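Local coordinates for protein esterase (PDB 4WY5) that probably hydrolyses carboxylic esters, as a fungal carboxylesterase of the alpha/beta hydrolase fold, at residues 80-94 with 111-123. Sequence-based numbering, arbitrary orientation.
Sequences LPVLIFLHGGGFVFG and NVVTVFVDYSLSP
With CG set between backbone N and carbonyl carbon in both residues (chi1 73° in His-87, 60° in Tyr-119), the two rings are brought into an offset stack, planes 21° apart, Tyr-119 CE2 lying over one imidazole face. The hydroxyl end of the phenol lies over the imidazole, Tyr-119 OH 3.7 Å from His-87 CE1, and donates to His-87 O at 2.8 Å, a carbonyl at the edge of the phenol ring. Phe-116 meets the imidazole rim to rim, its CZ 3.3 Å from His-87 CD2. The imidazole is pinned in its own plane, ND1 donating to Gly-88 O at 2.7 Å. The cluster sits at the C-terminal ends of parallel strands 80-86 and 113-117, which helix 100-110 links as a beta-alpha-beta crossover in the central sheet of the alpha/beta hydrolase fold; the HGGG loop following strand 80-86 in this family usually supplies the oxyanion hole. Four backbone bonds, from Val-113 N to Pro-81 O up to Phe-85 N to Val-115 O, join the strands; a fifth, Val-117 N to Phe-85 O, is weak. Where they part, a water bridges Phe-85 O, His-87 N and Val-117 O, seated over the centre of the Phe-116 ring. Ser-122 N binds Phe-91 O at 2.7 Å, while Phe-91 stacks on Tyr-225.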
loop_
_atom_site.group_PDB
_atom_site.type_symbol
_atom_site.label_atom_id
_atom_site.label_comp_id
_atom_site.label_asym_id
_atom_site.label_seq_id
_atom_site.Cartn_x
_atom_site.Cartn_y
_atom_site.Cartn_z
ATOM N N LEU A 80 8.945 6.326 -24.822
ATOM C CA LEU A 80 8.369 5.975 -23.522
ATOM C C LEU A 80 9.049 4.786 -22.857
ATOM O O LEU A 80 9.668 3.957 -23.527
ATOM C CB LEU A 80 6.882 5.652 -23.686
ATOM C CG LEU A 80 5.850 6.756 -23.445
ATOM C CD1 LEU A 80 6.283 8.055 -24.092
ATOM C CD2 LEU A 80 4.494 6.309 -24.000
ATOM N N PRO A 81 8.924 4.689 -21.527
ATOM C CA PRO A 81 9.277 3.430 -20.858
ATOM C C PRO A 81 8.272 2.320 -21.216
ATOM O O PRO A 81 7.209 2.610 -21.773
ATOM C CB PRO A 81 9.229 3.788 -19.367
ATOM C CG PRO A 81 8.453 5.090 -19.288
ATOM C CD PRO A 81 8.684 5.796 -20.582
ATOM N N VAL A 82 8.613 1.063 -20.931
ATOM C CA VAL A 82 7.793 -0.069 -21.379
ATOM C C VAL A 82 7.385 -1.000 -20.213
ATOM O O VAL A 82 8.159 -1.220 -19.263
ATOM C CB VAL A 82 8.532 -0.876 -22.500
ATOM C CG1 VAL A 82 9.870 -1.444 -22.008
ATOM C CG2 VAL A 82 7.645 -1.968 -23.084
ATOM N N LEU A 83 6.135 -1.480 -20.262
ATOM C CA LEU A 83 5.575 -2.396 -19.260
ATOM C C LEU A 83 5.118 -3.718 -19.880
ATOM O O LEU A 83 4.235 -3.723 -20.740
ATOM C CB LEU A 83 4.386 -1.731 -18.544
ATOM C CG LEU A 83 3.569 -2.568 -17.551
ATOM C CD1 LEU A 83 4.445 -3.033 -16.376
ATOM C CD2 LEU A 83 2.345 -1.798 -17.053
ATOM N N ILE A 84 5.700 -4.835 -19.445
ATOM C CA ILE A 84 5.276 -6.164 -19.898
ATOM C C ILE A 84 4.116 -6.639 -19.029
ATOM O O ILE A 84 4.318 -6.865 -17.830
ATOM C CB ILE A 84 6.430 -7.196 -19.793
ATOM C CG1 ILE A 84 7.702 -6.664 -20.462
ATOM C CG2 ILE A 84 6.013 -8.528 -20.387
ATOM C CD1 ILE A 84 7.555 -6.467 -21.967
ATOM N N PHE A 85 2.913 -6.811 -19.597
ATOM C CA PHE A 85 1.762 -7.199 -18.766
ATOM C C PHE A 85 1.253 -8.629 -19.033
ATOM O O PHE A 85 0.919 -9.007 -20.165
ATOM C CB PHE A 85 0.605 -6.209 -18.948
ATOM C CG PHE A 85 -0.480 -6.368 -17.921
ATOM C CD1 PHE A 85 -0.416 -5.683 -16.723
ATOM C CD2 PHE A 85 -1.539 -7.236 -18.133
ATOM C CE1 PHE A 85 -1.391 -5.839 -15.773
ATOM C CE2 PHE A 85 -2.520 -7.403 -17.178
ATOM C CZ PHE A 85 -2.444 -6.699 -15.999
ATOM N N LEU A 86 1.162 -9.399 -17.953
ATOM C CA LEU A 86 0.812 -10.819 -17.998
ATOM C C LEU A 86 -0.494 -11.064 -17.252
ATOM O O LEU A 86 -0.533 -10.963 -16.020
ATOM C CB LEU A 86 1.940 -11.628 -17.370
ATOM C CG LEU A 86 3.310 -11.172 -17.887
ATOM C CD1 LEU A 86 4.483 -11.819 -17.135
ATOM C CD2 LEU A 86 3.400 -11.462 -19.390
ATOM N N HIS A 87 -1.557 -11.397 -17.984
ATOM C CA HIS A 87 -2.901 -11.487 -17.387
ATOM C C HIS A 87 -3.168 -12.775 -16.605
ATOM O O HIS A 87 -2.603 -13.825 -16.902
ATOM C CB HIS A 87 -3.975 -11.348 -18.478
ATOM C CG HIS A 87 -4.092 -12.555 -19.365
ATOM N ND1 HIS A 87 -4.852 -13.653 -19.031
ATOM C CD2 HIS A 87 -3.554 -12.822 -20.582
ATOM C CE1 HIS A 87 -4.764 -14.554 -19.998
ATOM N NE2 HIS A 87 -3.993 -14.070 -20.952
ATOM N N GLY A 88 -4.087 -12.699 -15.645
ATOM C CA GLY A 88 -4.519 -13.869 -14.888
ATOM C C GLY A 88 -5.654 -14.665 -15.543
ATOM O O GLY A 88 -6.013 -14.428 -16.703
ATOM N N GLY A 89 -6.214 -15.623 -14.798
ATOM C CA GLY A 89 -7.253 -16.495 -15.311
ATOM C C GLY A 89 -7.002 -17.975 -15.041
ATOM O O GLY A 89 -7.563 -18.845 -15.715
ATOM N N GLY A 90 -6.134 -18.263 -14.077
ATOM C CA GLY A 90 -5.903 -19.625 -13.625
ATOM C C GLY A 90 -5.052 -20.471 -14.565
ATOM O O GLY A 90 -4.943 -21.698 -14.372
ATOM N N PHE A 91 -4.434 -19.792 -15.540
ATOM C CA PHE A 91 -3.717 -20.380 -16.688
ATOM C C PHE A 91 -4.685 -20.929 -17.743
ATOM O O PHE A 91 -4.244 -21.438 -18.776
ATOM C CB PHE A 91 -2.749 -21.497 -16.272
ATOM C CG PHE A 91 -1.659 -21.052 -15.345
ATOM C CD1 PHE A 91 -0.535 -20.394 -15.833
ATOM C CD2 PHE A 91 -1.731 -21.328 -13.993
ATOM C CE1 PHE A 91 0.494 -19.983 -14.975
ATOM C CE2 PHE A 91 -0.711 -20.929 -13.127
ATOM C CZ PHE A 91 0.405 -20.255 -13.621
ATOM N N VAL A 92 -5.991 -20.802 -17.497
ATOM C CA VAL A 92 -7.011 -21.456 -18.330
ATOM C C VAL A 92 -7.866 -20.442 -19.111
ATOM O O VAL A 92 -8.288 -20.709 -20.234
ATOM C CB VAL A 92 -7.928 -22.386 -17.457
ATOM C CG1 VAL A 92 -9.113 -22.941 -18.262
ATOM C CG2 VAL A 92 -7.110 -23.534 -16.875
ATOM N N PHE A 93 -8.117 -19.280 -18.514
ATOM C CA PHE A 93 -8.872 -18.226 -19.191
ATOM C C PHE A 93 -8.101 -16.908 -19.293
ATOM O O PHE A 93 -6.943 -16.800 -18.857
ATOM C CB PHE A 93 -10.196 -17.956 -18.472
ATOM C CG PHE A 93 -10.919 -19.197 -18.024
ATOM C CD1 PHE A 93 -11.689 -19.931 -18.919
ATOM C CD2 PHE A 93 -10.848 -19.618 -16.700
ATOM C CE1 PHE A 93 -12.372 -21.075 -18.503
ATOM C CE2 PHE A 93 -11.519 -20.762 -16.272
ATOM C CZ PHE A 93 -12.287 -21.491 -17.176
ATOM N N GLY A 94 -8.752 -15.905 -19.885
ATOM C CA GLY A 94 -8.177 -14.580 -19.958
ATOM C C GLY A 94 -7.761 -14.159 -21.350
ATOM O O GLY A 94 -7.367 -14.985 -22.161
ATOM N N ASN A 111 1.826 6.635 -18.095
ATOM C CA ASN A 111 2.347 7.174 -19.363
ATOM C C ASN A 111 3.405 6.237 -19.938
ATOM O O ASN A 111 4.575 6.603 -20.041
ATOM C CB ASN A 111 2.923 8.596 -19.185
ATOM C CG ASN A 111 2.993 9.383 -20.499
ATOM O OD1 ASN A 111 2.116 9.259 -21.353
ATOM N ND2 ASN A 111 4.030 10.213 -20.651
ATOM N N VAL A 112 2.997 5.019 -20.299
ATOM C CA VAL A 112 3.936 4.029 -20.826
ATOM C C VAL A 112 3.426 3.309 -22.076
ATOM O O VAL A 112 2.270 3.454 -22.455
ATOM C CB VAL A 112 4.257 2.959 -19.776
ATOM C CG1 VAL A 112 4.902 3.604 -18.522
ATOM C CG2 VAL A 112 2.992 2.196 -19.403
ATOM N N VAL A 113 4.293 2.504 -22.687
ATOM C CA VAL A 113 3.875 1.542 -23.700
ATOM C C VAL A 113 3.701 0.153 -23.060
ATOM O O VAL A 113 4.667 -0.439 -22.554
ATOM C CB VAL A 113 4.905 1.447 -24.856
ATOM C CG1 VAL A 113 4.530 0.333 -25.814
ATOM C CG2 VAL A 113 5.010 2.784 -25.596
ATOM N N THR A 114 2.476 -0.371 -23.091
ATOM C CA THR A 114 2.184 -1.679 -22.503
ATOM C C THR A 114 2.179 -2.750 -23.583
ATOM O O THR A 114 1.431 -2.654 -24.558
ATOM C CB THR A 114 0.801 -1.705 -21.785
ATOM O OG1 THR A 114 0.784 -0.766 -20.706
ATOM C CG2 THR A 114 0.492 -3.110 -21.239
ATOM N N VAL A 115 3.003 -3.777 -23.402
ATOM C CA VAL A 115 3.007 -4.925 -24.305
ATOM C C VAL A 115 2.256 -6.065 -23.630
ATOM O O VAL A 115 2.721 -6.626 -22.637
ATOM C CB VAL A 115 4.445 -5.386 -24.673
ATOM C CG1 VAL A 115 4.402 -6.588 -25.630
ATOM C CG2 VAL A 115 5.278 -4.221 -25.266
ATOM N N PHE A 116 1.072 -6.370 -24.149
ATOM C CA PHE A 116 0.239 -7.439 -23.622
ATOM C C PHE A 116 0.585 -8.754 -24.331
ATOM O O PHE A 116 0.370 -8.886 -25.540
ATOM C CB PHE A 116 -1.243 -7.096 -23.817
ATOM C CG PHE A 116 -2.194 -8.039 -23.117
ATOM C CD1 PHE A 116 -2.644 -9.192 -23.752
ATOM C CD2 PHE A 116 -2.671 -7.753 -21.836
ATOM C CE1 PHE A 116 -3.534 -10.074 -23.106
ATOM C CE2 PHE A 116 -3.562 -8.627 -21.180
ATOM C CZ PHE A 116 -3.993 -9.785 -21.820
ATOM N N VAL A 117 1.091 -9.733 -23.576
ATOM C CA VAL A 117 1.513 -11.006 -24.162
ATOM C C VAL A 117 0.414 -12.060 -24.090
ATOM O O VAL A 117 0.069 -12.548 -23.008
ATOM C CB VAL A 117 2.765 -11.572 -23.469
ATOM C CG1 VAL A 117 3.173 -12.885 -24.121
ATOM C CG2 VAL A 117 3.906 -10.560 -23.545
ATOM N N ASP A 118 -0.126 -12.412 -25.253
ATOM C CA ASP A 118 -1.216 -13.383 -25.355
ATOM C C ASP A 118 -0.629 -14.805 -25.373
ATOM O O ASP A 118 -0.522 -15.453 -26.426
ATOM C CB ASP A 118 -2.065 -13.092 -26.607
ATOM C CG ASP A 118 -3.347 -13.935 -26.673
ATOM O OD1 ASP A 118 -3.730 -14.598 -25.668
ATOM O OD2 ASP A 118 -3.987 -13.920 -27.746
ATOM N N TYR A 119 -0.240 -15.272 -24.188
ATOM C CA TYR A 119 0.499 -16.524 -24.054
ATOM C C TYR A 119 -0.410 -17.735 -24.264
ATOM O O TYR A 119 -1.642 -17.614 -24.268
ATOM C CB TYR A 119 1.203 -16.584 -22.682
ATOM C CG TYR A 119 0.300 -16.504 -21.456
ATOM C CD1 TYR A 119 -0.214 -17.656 -20.877
ATOM C CD2 TYR A 119 -0.006 -15.277 -20.857
ATOM C CE1 TYR A 119 -1.026 -17.599 -19.748
ATOM C CE2 TYR A 119 -0.817 -15.208 -19.741
ATOM C CZ TYR A 119 -1.319 -16.379 -19.182
ATOM O OH TYR A 119 -2.128 -16.343 -18.062
ATOM N N SER A 120 0.193 -18.903 -24.455
ATOM C CA SER A 120 -0.586 -20.120 -24.707
ATOM C C SER A 120 -1.260 -20.608 -23.423
ATOM O O SER A 120 -0.592 -20.773 -22.390
ATOM C CB SER A 120 0.307 -21.225 -25.297
ATOM O OG SER A 120 0.937 -20.803 -26.512
ATOM N N LEU A 121 -2.577 -20.823 -23.477
ATOM C CA LEU A 121 -3.345 -21.233 -22.294
ATOM C C LEU A 121 -3.361 -22.750 -22.050
ATOM O O LEU A 121 -3.184 -23.536 -22.975
ATOM C CB LEU A 121 -4.794 -20.737 -22.400
ATOM C CG LEU A 121 -5.061 -19.239 -22.610
ATOM C CD1 LEU A 121 -6.540 -18.986 -22.901
ATOM C CD2 LEU A 121 -4.618 -18.429 -21.406
ATOM N N SER A 122 -3.577 -23.140 -20.793
ATOM C CA SER A 122 -3.761 -24.539 -20.390
ATOM C C SER A 122 -5.251 -24.926 -20.437
ATOM O O SER A 122 -6.113 -24.062 -20.234
ATOM C CB SER A 122 -3.213 -24.765 -18.975
ATOM O OG SER A 122 -1.806 -24.577 -18.912
ATOM N N PRO A 123 -5.570 -26.229 -20.618
ATOM C CA PRO A 123 -4.692 -27.409 -20.628
ATOM C C PRO A 123 -4.115 -27.782 -21.992
ATOM O O PRO A 123 -3.389 -28.776 -22.059
ATOM C CB PRO A 123 -5.615 -28.529 -20.135
ATOM C CG PRO A 123 -6.956 -28.151 -20.700
ATOM C CD PRO A 123 -6.992 -26.617 -20.675
HETATM O O HOH W 1 -0.955 -11.011 -20.774
HETATM O O HOH W 2 -3.212 -15.647 -23.296
HETATM O O HOH W 3 -4.644 -17.403 -17.024
HETATM O O HOH W 4 -6.429 -15.439 -24.626
#